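Local coordinates for protein ethylbenzene dehydrogenase alpha-subunit (Aromatoleum aromaticum, PDB 2IVF) that belongs to the molybdopterin oxidoreductase family and, as an alpha subunit, carries a molybdenum atom and an iron/sulfur cluster, at residues H230-M235 with R810-Y815; T523-M528 with K802-T807. All blocks are in the same frame, centred on the assembly; numbering follows the deposited sequence.

Interaction 1. Residues H230-M235 with R810-Y815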
ATOM      1  N   HIS A 230      25.295  17.011   2.997  1.00 24.44           N
ATOM      2  CA  HIS A 230      26.633  17.435   2.675  1.00 23.36           C
ATOM      3  C   HIS A 230      26.716  18.705   1.822  1.00 22.42           C
ATOM      4  O   HIS A 230      27.689  19.418   1.907  1.00 22.52           O
ATOM      5  CB  HIS A 230      27.417  16.280   2.092  1.00 23.53           C
ATOM      6  CG  HIS A 230      27.707  15.230   3.125  1.00 25.32           C
ATOM      7  ND1 HIS A 230      28.108  13.961   2.802  1.00 24.54           N
ATOM      8  CD2 HIS A 230      27.585  15.255   4.486  1.00 25.22           C
ATOM      9  CE1 HIS A 230      28.252  13.250   3.911  1.00 28.42           C
ATOM     10  NE2 HIS A 230      27.944  14.013   4.949  1.00 27.02           N
ATOM     11  N   THR A 231      25.660  18.989   1.090  1.00 21.61           N
ATOM     12  CA  THR A 231      25.574  20.177   0.217  1.00 22.36           C
ATOM     13  C   THR A 231      25.096  21.391   1.003  1.00 22.13           C
ATOM     14  O   THR A 231      25.727  22.465   0.971  1.00 22.91           O
ATOM     15  CB  THR A 231      24.618  19.908  -0.942  1.00 21.95           C
ATOM     16  OG1 THR A 231      25.086  18.766  -1.690  1.00 23.26           O
ATOM     17  CG2 THR A 231      24.495  21.118  -1.867  1.00 21.52           C
ATOM     18  N   PHE A 232      24.015  21.204   1.755  1.00 22.09           N
ATOM     19  CA  PHE A 232      23.369  22.284   2.475  1.00 21.50           C
ATOM     20  C   PHE A 232      23.676  22.310   3.984  1.00 21.96           C
ATOM     21  O   PHE A 232      23.345  23.292   4.681  1.00 22.02           O
ATOM     22  CB  PHE A 232      21.873  22.175   2.286  1.00 21.45           C
ATOM     23  CG  PHE A 232      21.436  22.082   0.842  1.00 21.34           C
ATOM     24  CD1 PHE A 232      21.618  23.151  -0.024  1.00 22.97           C
ATOM     25  CD2 PHE A 232      20.807  20.935   0.363  1.00 23.01           C
ATOM     26  CE1 PHE A 232      21.176  23.082  -1.329  1.00 18.87           C
ATOM     27  CE2 PHE A 232      20.357  20.864  -0.956  1.00 22.46           C
ATOM     28  CZ  PHE A 232      20.558  21.944  -1.787  1.00 22.30           C
ATOM     29  N   GLY A 233      24.260  21.235   4.495  1.00 21.77           N
ATOM     30  CA  GLY A 233      24.561  21.145   5.931  1.00 21.90           C
ATOM     31  C   GLY A 233      23.314  20.731   6.683  1.00 21.69           C
ATOM     32  O   GLY A 233      23.333  20.704   7.885  1.00 23.37           O
ATOM     33  N   LYS A 234      22.220  20.385   5.984  1.00 22.63           N
ATOM     34  CA  LYS A 234      21.025  19.889   6.672  1.00 22.78           C
ATOM     35  C   LYS A 234      20.114  19.160   5.727  1.00 23.60           C
ATOM     36  O   LYS A 234      20.234  19.293   4.515  1.00 22.93           O
ATOM     37  CB  LYS A 234      20.253  21.026   7.371  1.00 23.65           C
ATOM     38  CG  LYS A 234      19.478  21.959   6.425  1.00 25.25           C
ATOM     39  CD  LYS A 234      20.370  22.949   5.750  1.00 24.33           C
ATOM     40  CE  LYS A 234      19.570  24.050   5.028  1.00 24.11           C
ATOM     41  NZ  LYS A 234      18.774  24.932   5.963  1.00 21.85           N
ATOM     42  N   MET A 235      19.194  18.382   6.284  1.00 23.08           N
ATOM     43  CA  MET A 235      18.310  17.592   5.462  1.00 25.08           C
ATOM     44  C   MET A 235      16.865  17.704   5.861  1.00 23.39           C
ATOM     45  O   MET A 235      16.024  17.215   5.157  1.00 21.97           O
ATOM     46  CB  MET A 235      18.736  16.118   5.413  1.00 25.65           C
ATOM     47  CG  MET A 235      18.574  15.350   6.673  1.00 28.15           C
ATOM     48  SD  MET A 235      19.149  13.611   6.517  1.00 35.26           S
ATOM     49  CE  MET A 235      20.876  13.830   6.899  1.00 32.98           C
ATOM     50  N   ARG A 810      29.871  28.083   4.156  1.00 20.36           N
ATOM     51  CA  ARG A 810      28.661  28.869   4.464  1.00 20.10           C
ATOM     52  C   ARG A 810      27.666  28.950   3.308  1.00 21.19           C
ATOM     53  O   ARG A 810      26.693  29.709   3.347  1.00 20.44           O
ATOM     54  CB  ARG A 810      28.995  30.261   4.955  1.00 21.00           C
ATOM     55  CG  ARG A 810      29.556  30.280   6.370  1.00 20.49           C
ATOM     56  CD  ARG A 810      28.444  30.044   7.427  1.00 23.59           C
ATOM     57  NE  ARG A 810      29.029  29.706   8.734  1.00 25.32           N
ATOM     58  CZ  ARG A 810      29.358  30.595   9.657  1.00 27.65           C
ATOM     59  NH1 ARG A 810      29.159  31.879   9.447  1.00 30.19           N
ATOM     60  NH2 ARG A 810      29.907  30.203  10.805  1.00 28.19           N
ATOM     61  N   ARG A 811      27.927  28.157   2.282  1.00 21.32           N
ATOM     62  CA  ARG A 811      27.101  28.123   1.095  1.00 20.38           C
ATOM     63  C   ARG A 811      26.661  26.718   0.755  1.00 20.86           C
ATOM     64  O   ARG A 811      27.044  25.744   1.406  1.00 19.36           O
ATOM     65  CB  ARG A 811      27.859  28.741  -0.068  1.00 20.12           C
ATOM     66  CG  ARG A 811      28.095  30.221   0.139  1.00 19.75           C
ATOM     67  CD  ARG A 811      29.458  30.716  -0.347  1.00 20.67           C
ATOM     68  NE  ARG A 811      29.381  32.166  -0.295  1.00 21.34           N
ATOM     69  CZ  ARG A 811      29.523  32.898   0.808  1.00 21.59           C
ATOM     70  NH1 ARG A 811      29.874  32.337   1.957  1.00 23.23           N
ATOM     71  NH2 ARG A 811      29.370  34.210   0.740  1.00 20.91           N
ATOM     72  N   ALA A 812      25.752  26.621  -0.220  1.00 20.41           N
ATOM     73  CA  ALA A 812      25.326  25.320  -0.711  1.00 20.56           C
ATOM     74  C   ALA A 812      26.562  24.834  -1.459  1.00 20.95           C
ATOM     75  O   ALA A 812      26.978  25.467  -2.412  1.00 21.38           O
ATOM     76  CB  ALA A 812      24.152  25.436  -1.606  1.00 19.64           C
ATOM     77  N   GLN A 813      27.128  23.732  -1.001  1.00 19.63           N
ATOM     78  CA  GLN A 813      28.519  23.436  -1.250  1.00 20.82           C
ATOM     79  C   GLN A 813      28.672  22.173  -2.060  1.00 20.41           C
ATOM     80  O   GLN A 813      28.406  21.100  -1.573  1.00 19.67           O
ATOM     81  CB  GLN A 813      29.243  23.292   0.060  1.00 20.47           C
ATOM     82  CG  GLN A 813      30.708  23.123  -0.130  1.00 20.48           C
ATOM     83  CD  GLN A 813      31.476  23.104   1.148  1.00 21.89           C
ATOM     84  OE1 GLN A 813      31.036  23.676   2.147  1.00 20.87           O
ATOM     85  NE2 GLN A 813      32.647  22.468   1.129  1.00 21.24           N
ATOM     86  N   PHE A 814      29.055  22.338  -3.321  1.00 21.41           N
ATOM     87  CA  PHE A 814      29.299  21.222  -4.219  1.00 21.22           C
ATOM     88  C   PHE A 814      30.700  20.685  -4.243  1.00 21.56           C
ATOM     89  O   PHE A 814      30.880  19.563  -4.702  1.00 22.25           O
ATOM     90  CB  PHE A 814      28.832  21.600  -5.592  1.00 21.77           C
ATOM     91  CG  PHE A 814      27.387  21.907  -5.597  1.00 21.50           C
ATOM     92  CD1 PHE A 814      26.472  20.881  -5.618  1.00 20.98           C
ATOM     93  CD2 PHE A 814      26.945  23.190  -5.431  1.00 21.29           C
ATOM     94  CE1 PHE A 814      25.139  21.124  -5.527  1.00 24.01           C
ATOM     95  CE2 PHE A 814      25.600  23.437  -5.342  1.00 22.95           C
ATOM     96  CZ  PHE A 814      24.696  22.395  -5.406  1.00 23.91           C
ATOM     97  N   TYR A 815      31.660  21.466  -3.749  1.00 21.46           N
ATOM     98  CA  TYR A 815      33.046  21.014  -3.639  1.00 21.35           C
ATOM     99  C   TYR A 815      33.396  20.643  -2.195  1.00 21.45           C
ATOM    100  O   TYR A 815      33.441  21.517  -1.322  1.00 22.22           O
ATOM    101  CB  TYR A 815      33.960  22.077  -4.220  1.00 20.39           C
ATOM    102  CG  TYR A 815      35.393  21.652  -4.397  1.00 19.56           C
ATOM    103  CD1 TYR A 815      35.733  20.610  -5.247  1.00 18.55           C
ATOM    104  CD2 TYR A 815      36.406  22.296  -3.738  1.00 17.53           C
ATOM    105  CE1 TYR A 815      37.077  20.211  -5.401  1.00 19.18           C
ATOM    106  CE2 TYR A 815      37.721  21.904  -3.886  1.00 17.75           C
ATOM    107  CZ  TYR A 815      38.056  20.877  -4.724  1.00 17.87           C
ATOM    108  OH  TYR A 815      39.390  20.507  -4.885  1.00 17.95           O
TER
HETATM  109  O   HOH W   1      27.794  18.647  -2.481  1.00 21.05           O

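Interaction 2. Residues T523-M528 with K802-T807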
ATOM      1  N   THR A 523      29.337  35.039  13.599  1.00 33.49           N
ATOM      2  CA  THR A 523      28.609  35.023  12.338  1.00 33.13           C
ATOM      3  C   THR A 523      27.675  33.824  12.305  1.00 32.25           C
ATOM      4  O   THR A 523      26.886  33.659  11.362  1.00 33.25           O
ATOM      5  CB  THR A 523      29.575  35.004  11.128  1.00 33.40           C
ATOM      6  OG1 THR A 523      30.347  33.807  11.154  1.00 33.65           O
ATOM      7  CG2 THR A 523      30.533  36.218  11.170  1.00 33.63           C
ATOM      8  N   SER A 524      27.742  33.004  13.356  1.00 31.06           N
ATOM      9  CA  SER A 524      26.925  31.808  13.456  1.00 29.99           C
ATOM     10  C   SER A 524      25.452  32.170  13.490  1.00 28.90           C
ATOM     11  O   SER A 524      25.093  33.237  13.968  1.00 28.26           O
ATOM     12  CB  SER A 524      27.251  31.026  14.729  1.00 30.20           C
ATOM     13  OG  SER A 524      28.565  30.513  14.673  1.00 30.52           O
ATOM     14  N   THR A 525      24.623  31.257  12.985  1.00 27.64           N
ATOM     15  CA  THR A 525      23.161  31.407  12.999  1.00 26.65           C
ATOM     16  C   THR A 525      22.510  30.513  14.043  1.00 25.75           C
ATOM     17  O   THR A 525      23.113  29.569  14.578  1.00 24.30           O
ATOM     18  CB  THR A 525      22.564  31.023  11.657  1.00 26.22           C
ATOM     19  OG1 THR A 525      22.930  29.672  11.368  1.00 25.78           O
ATOM     20  CG2 THR A 525      23.073  31.934  10.544  1.00 26.19           C
ATOM     21  N   ASP A 526      21.241  30.797  14.311  1.00 25.36           N
ATOM     22  CA  ASP A 526      20.439  29.940  15.178  1.00 24.61           C
ATOM     23  C   ASP A 526      20.521  28.484  14.741  1.00 24.05           C
ATOM     24  O   ASP A 526      20.647  27.564  15.570  1.00 22.65           O
ATOM     25  CB  ASP A 526      18.982  30.432  15.234  1.00 25.04           C
ATOM     26  CG  ASP A 526      18.407  30.794  13.852  1.00 27.01           C
ATOM     27  OD1 ASP A 526      18.877  30.319  12.795  1.00 22.74           O
ATOM     28  OD2 ASP A 526      17.456  31.592  13.838  1.00 30.74           O
ATOM     29  N   GLU A 527      20.476  28.286  13.426  1.00 23.16           N
ATOM     30  CA  GLU A 527      20.482  26.950  12.843  1.00 23.24           C
ATOM     31  C   GLU A 527      21.731  26.201  13.284  1.00 22.11           C
ATOM     32  O   GLU A 527      21.684  25.023  13.624  1.00 21.54           O
ATOM     33  CB  GLU A 527      20.434  27.052  11.320  1.00 23.13           C
ATOM     34  CG  GLU A 527      20.484  25.711  10.636  1.00 24.23           C
ATOM     35  CD  GLU A 527      20.236  25.757   9.152  1.00 24.77           C
ATOM     36  OE1 GLU A 527      19.975  24.653   8.607  1.00 24.94           O
ATOM     37  OE2 GLU A 527      20.304  26.856   8.545  1.00 28.27           O
ATOM     38  N   MET A 528      22.839  26.923  13.348  1.00 22.73           N
ATOM     39  CA  MET A 528      24.126  26.349  13.751  1.00 23.17           C
ATOM     40  C   MET A 528      24.182  26.061  15.256  1.00 23.25           C
ATOM     41  O   MET A 528      24.706  25.020  15.697  1.00 23.28           O
ATOM     42  CB  MET A 528      25.233  27.310  13.358  1.00 23.48           C
ATOM     43  CG  MET A 528      25.356  27.462  11.854  1.00 22.52           C
ATOM     44  SD  MET A 528      26.519  28.734  11.405  1.00 23.36           S
ATOM     45  CE  MET A 528      26.058  29.001   9.711  1.00 24.04           C
ATOM     46  N   LYS A 802      18.913  35.737   2.274  1.00 24.36           N
ATOM     47  CA  LYS A 802      20.325  35.544   2.050  1.00 24.00           C
ATOM     48  C   LYS A 802      21.000  34.929   3.259  1.00 23.04           C
ATOM     49  O   LYS A 802      22.163  35.194   3.525  1.00 22.51           O
ATOM     50  CB  LYS A 802      20.996  36.841   1.619  1.00 23.77           C
ATOM     51  CG  LYS A 802      20.273  37.554   0.494  1.00 23.73           C
ATOM     52  CD  LYS A 802      20.106  36.706  -0.755  1.00 23.47           C
ATOM     53  CE  LYS A 802      19.119  37.373  -1.740  1.00 24.18           C
ATOM     54  NZ  LYS A 802      18.828  36.475  -2.889  1.00 22.26           N
ATOM     55  N   LYS A 803      20.241  34.116   3.976  1.00 22.89           N
ATOM     56  CA  LYS A 803      20.757  33.415   5.139  1.00 22.89           C
ATOM     57  C   LYS A 803      21.792  32.350   4.723  1.00 22.48           C
ATOM     58  O   LYS A 803      21.557  31.526   3.817  1.00 22.21           O
ATOM     59  CB  LYS A 803      19.621  32.787   5.954  1.00 22.24           C
ATOM     60  CG  LYS A 803      20.030  32.367   7.349  1.00 22.85           C
ATOM     61  CD  LYS A 803      18.919  31.591   8.097  1.00 22.47           C
ATOM     62  CE  LYS A 803      19.311  31.235   9.526  1.00 21.44           C
ATOM     63  NZ  LYS A 803      18.134  30.792  10.357  1.00 19.96           N
ATOM     64  N   VAL A 804      22.914  32.366   5.422  1.00 22.50           N
ATOM     65  CA  VAL A 804      24.005  31.419   5.194  1.00 22.17           C
ATOM     66  C   VAL A 804      23.570  29.987   5.489  1.00 22.33           C
ATOM     67  O   VAL A 804      22.581  29.742   6.214  1.00 22.87           O
ATOM     68  CB  VAL A 804      25.296  31.792   6.020  1.00 22.29           C
ATOM     69  CG1 VAL A 804      25.884  33.144   5.540  1.00 20.95           C
ATOM     70  CG2 VAL A 804      25.039  31.845   7.535  1.00 21.97           C
ATOM     71  N   PHE A 805      24.320  29.040   4.931  1.00 21.48           N
ATOM     72  CA  PHE A 805      24.073  27.638   5.140  1.00 21.39           C
ATOM     73  C   PHE A 805      25.032  27.133   6.185  1.00 21.46           C
ATOM     74  O   PHE A 805      26.158  27.639   6.284  1.00 20.76           O
ATOM     75  CB  PHE A 805      24.336  26.857   3.858  1.00 21.90           C
ATOM     76  CG  PHE A 805      23.326  27.066   2.812  1.00 21.85           C
ATOM     77  CD1 PHE A 805      23.390  28.169   1.971  1.00 22.03           C
ATOM     78  CD2 PHE A 805      22.307  26.162   2.663  1.00 21.09           C
ATOM     79  CE1 PHE A 805      22.443  28.335   0.959  1.00 22.23           C
ATOM     80  CE2 PHE A 805      21.354  26.323   1.689  1.00 23.99           C
ATOM     81  CZ  PHE A 805      21.428  27.407   0.831  1.00 23.37           C
ATOM     82  N   PRO A 806      24.596  26.136   6.985  1.00 21.89           N
ATOM     83  CA  PRO A 806      25.511  25.618   7.994  1.00 21.91           C
ATOM     84  C   PRO A 806      26.548  24.628   7.421  1.00 21.92           C
ATOM     85  O   PRO A 806      26.551  23.426   7.758  1.00 22.63           O
ATOM     86  CB  PRO A 806      24.561  24.981   8.992  1.00 21.27           C
ATOM     87  CG  PRO A 806      23.467  24.413   8.109  1.00 22.61           C
ATOM     88  CD  PRO A 806      23.263  25.482   7.062  1.00 22.36           C
ATOM     89  N   THR A 807      27.427  25.149   6.568  1.00 21.24           N
ATOM     90  CA  THR A 807      28.425  24.351   5.871  1.00 20.64           C
ATOM     91  C   THR A 807      29.812  25.009   6.058  1.00 20.96           C
ATOM     92  O   THR A 807      29.906  26.164   6.438  1.00 20.24           O
ATOM     93  CB  THR A 807      28.162  24.266   4.344  1.00 21.01           C
ATOM     94  OG1 THR A 807      28.157  25.572   3.760  1.00 20.12           O
ATOM     95  CG2 THR A 807      26.899  23.548   3.994  1.00 18.80           C
TER
HETATM   96  O   HOH W   2      22.052  28.849   8.938  1.00 23.71           O
HETATM   97  O   HOH W   3      17.879  28.287   9.014  1.00 22.74           O

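Interaction 1. Residues H230-M235 with R810-Y815
T231 meets Q813 and F814 where helix 226-232 runs out, so the contact is a helix C-terminal end docked on a long connecting loop. The backbone of the loop supplies the central bond: Q813 N donates to T231 O at 2.7 Å, with an N-H...O angle of 156°. The same carbonyl also receives the A812 CA-H, A812 CA lying 3.3 Å from T231 O. In return, T231 CA points its hydrogen at Q813 O across 3.5 Å, so T231 and Q813 contact each other in both directions. A water closes the polar side, donating to T231 OG1 at 2.8 Å and to Q813 O at 2.7 Å. The hydroxyl is itself tied back to G227 O, one turn earlier in the helix.

With CG2 anti to the backbone N (OG1 chi1 -59°), the T231 methyl enters an aromatic setting. It sits over the face of F814, CG2 lying 4.1 Å from the ring centroid in a CH-pi contact, and it also rests over the centre of one face of the F232 ring. A812 CB comes at F232 obliquely, 3.8 Å from CD1 and equally near CE1. The F814 ring is backed by F462, L463 and A466 of helix 454-467.

Further out, the loop is fixed by D330, whose carboxylate takes the F814 and Y815 backbone N-H groups, and by A812 backbone bonds to Q328 and D330. After T231 and F232, G233 leaves the helix with positive phi. The Q813 side chain, extended beyond CG, leads away from the helix and its amide bonds within its own segment: NE2 donates nearly straight (169°) to Y815 O at 2.7 Å, with that oxygen in the amide plane.

Interaction 2. Residues T523-M528 with K802-T807
K803 NZ reaches D526 OD1 at 2.6 Å in a salt bridge at the N-terminal start of helix 526-540. The extended lysine chain crosses the aspartate side chain at about a right angle, and OD1 uses its syn lone pair, on the side of the other carboxylate oxygen. D526 CG sits between its backbone N and carbonyl carbon (chi1 45°), and OD1 also takes a weak bond from E527 N. T525 holds the N-cap: its OG1 accepts weakly from M528 N, and T525 and M528 form a capping box, with T525 N donating weakly to M528 SD.

Two waters link the remaining polar atoms. One accepts from T525 OG1 at 2.7 Å and donates to both E527 OE2 and V804 O, so a buried loop carbonyl gains a partner. The other accepts from K803 NZ and donates to E527 OE2 at 2.9 Å, bridging two opposite charges that do not touch. The second carboxylate oxygen, E527 OE1, has a salt bridge to K234.

Apolar atoms meet beside this polar network. V804 CG2 lies 3.6 Å from T525 CG2 and 3.7 Å from M528 CE, while M528 CG backs onto P806 CB at 3.9 Å. The P806 ring, at the centre of an inverse gamma turn, lies across the E527 carboxylate, its CG 3.5 Å from OE1.

Since E527 has one lysine bound directly and another through water, and D526 meets a lysine beside a helix N terminus, both acids are probably ionised, and K803 is likely to keep its positive charge.

In the fold
From the N terminus, the chain passes 230-235 at the end of helix 226-232, reaches 523-528 at the start of helix 526-540, and then runs on to 802-807, where interaction 2 closes. Only a few residues later, 810-815 closes interaction 1, so interaction 2 is nested inside the larger loop. The second segments of both belong to the connection between helices 796-800 and 819-824, which thus meets two helix ends distant in sequence. The contacts, centred about 11 Å apart, also join directly: through K234 and E527, between their first segments, while R810 NH1 makes a probable hydrogen bond to T523 OG1 and F232 O packs against P806 CD.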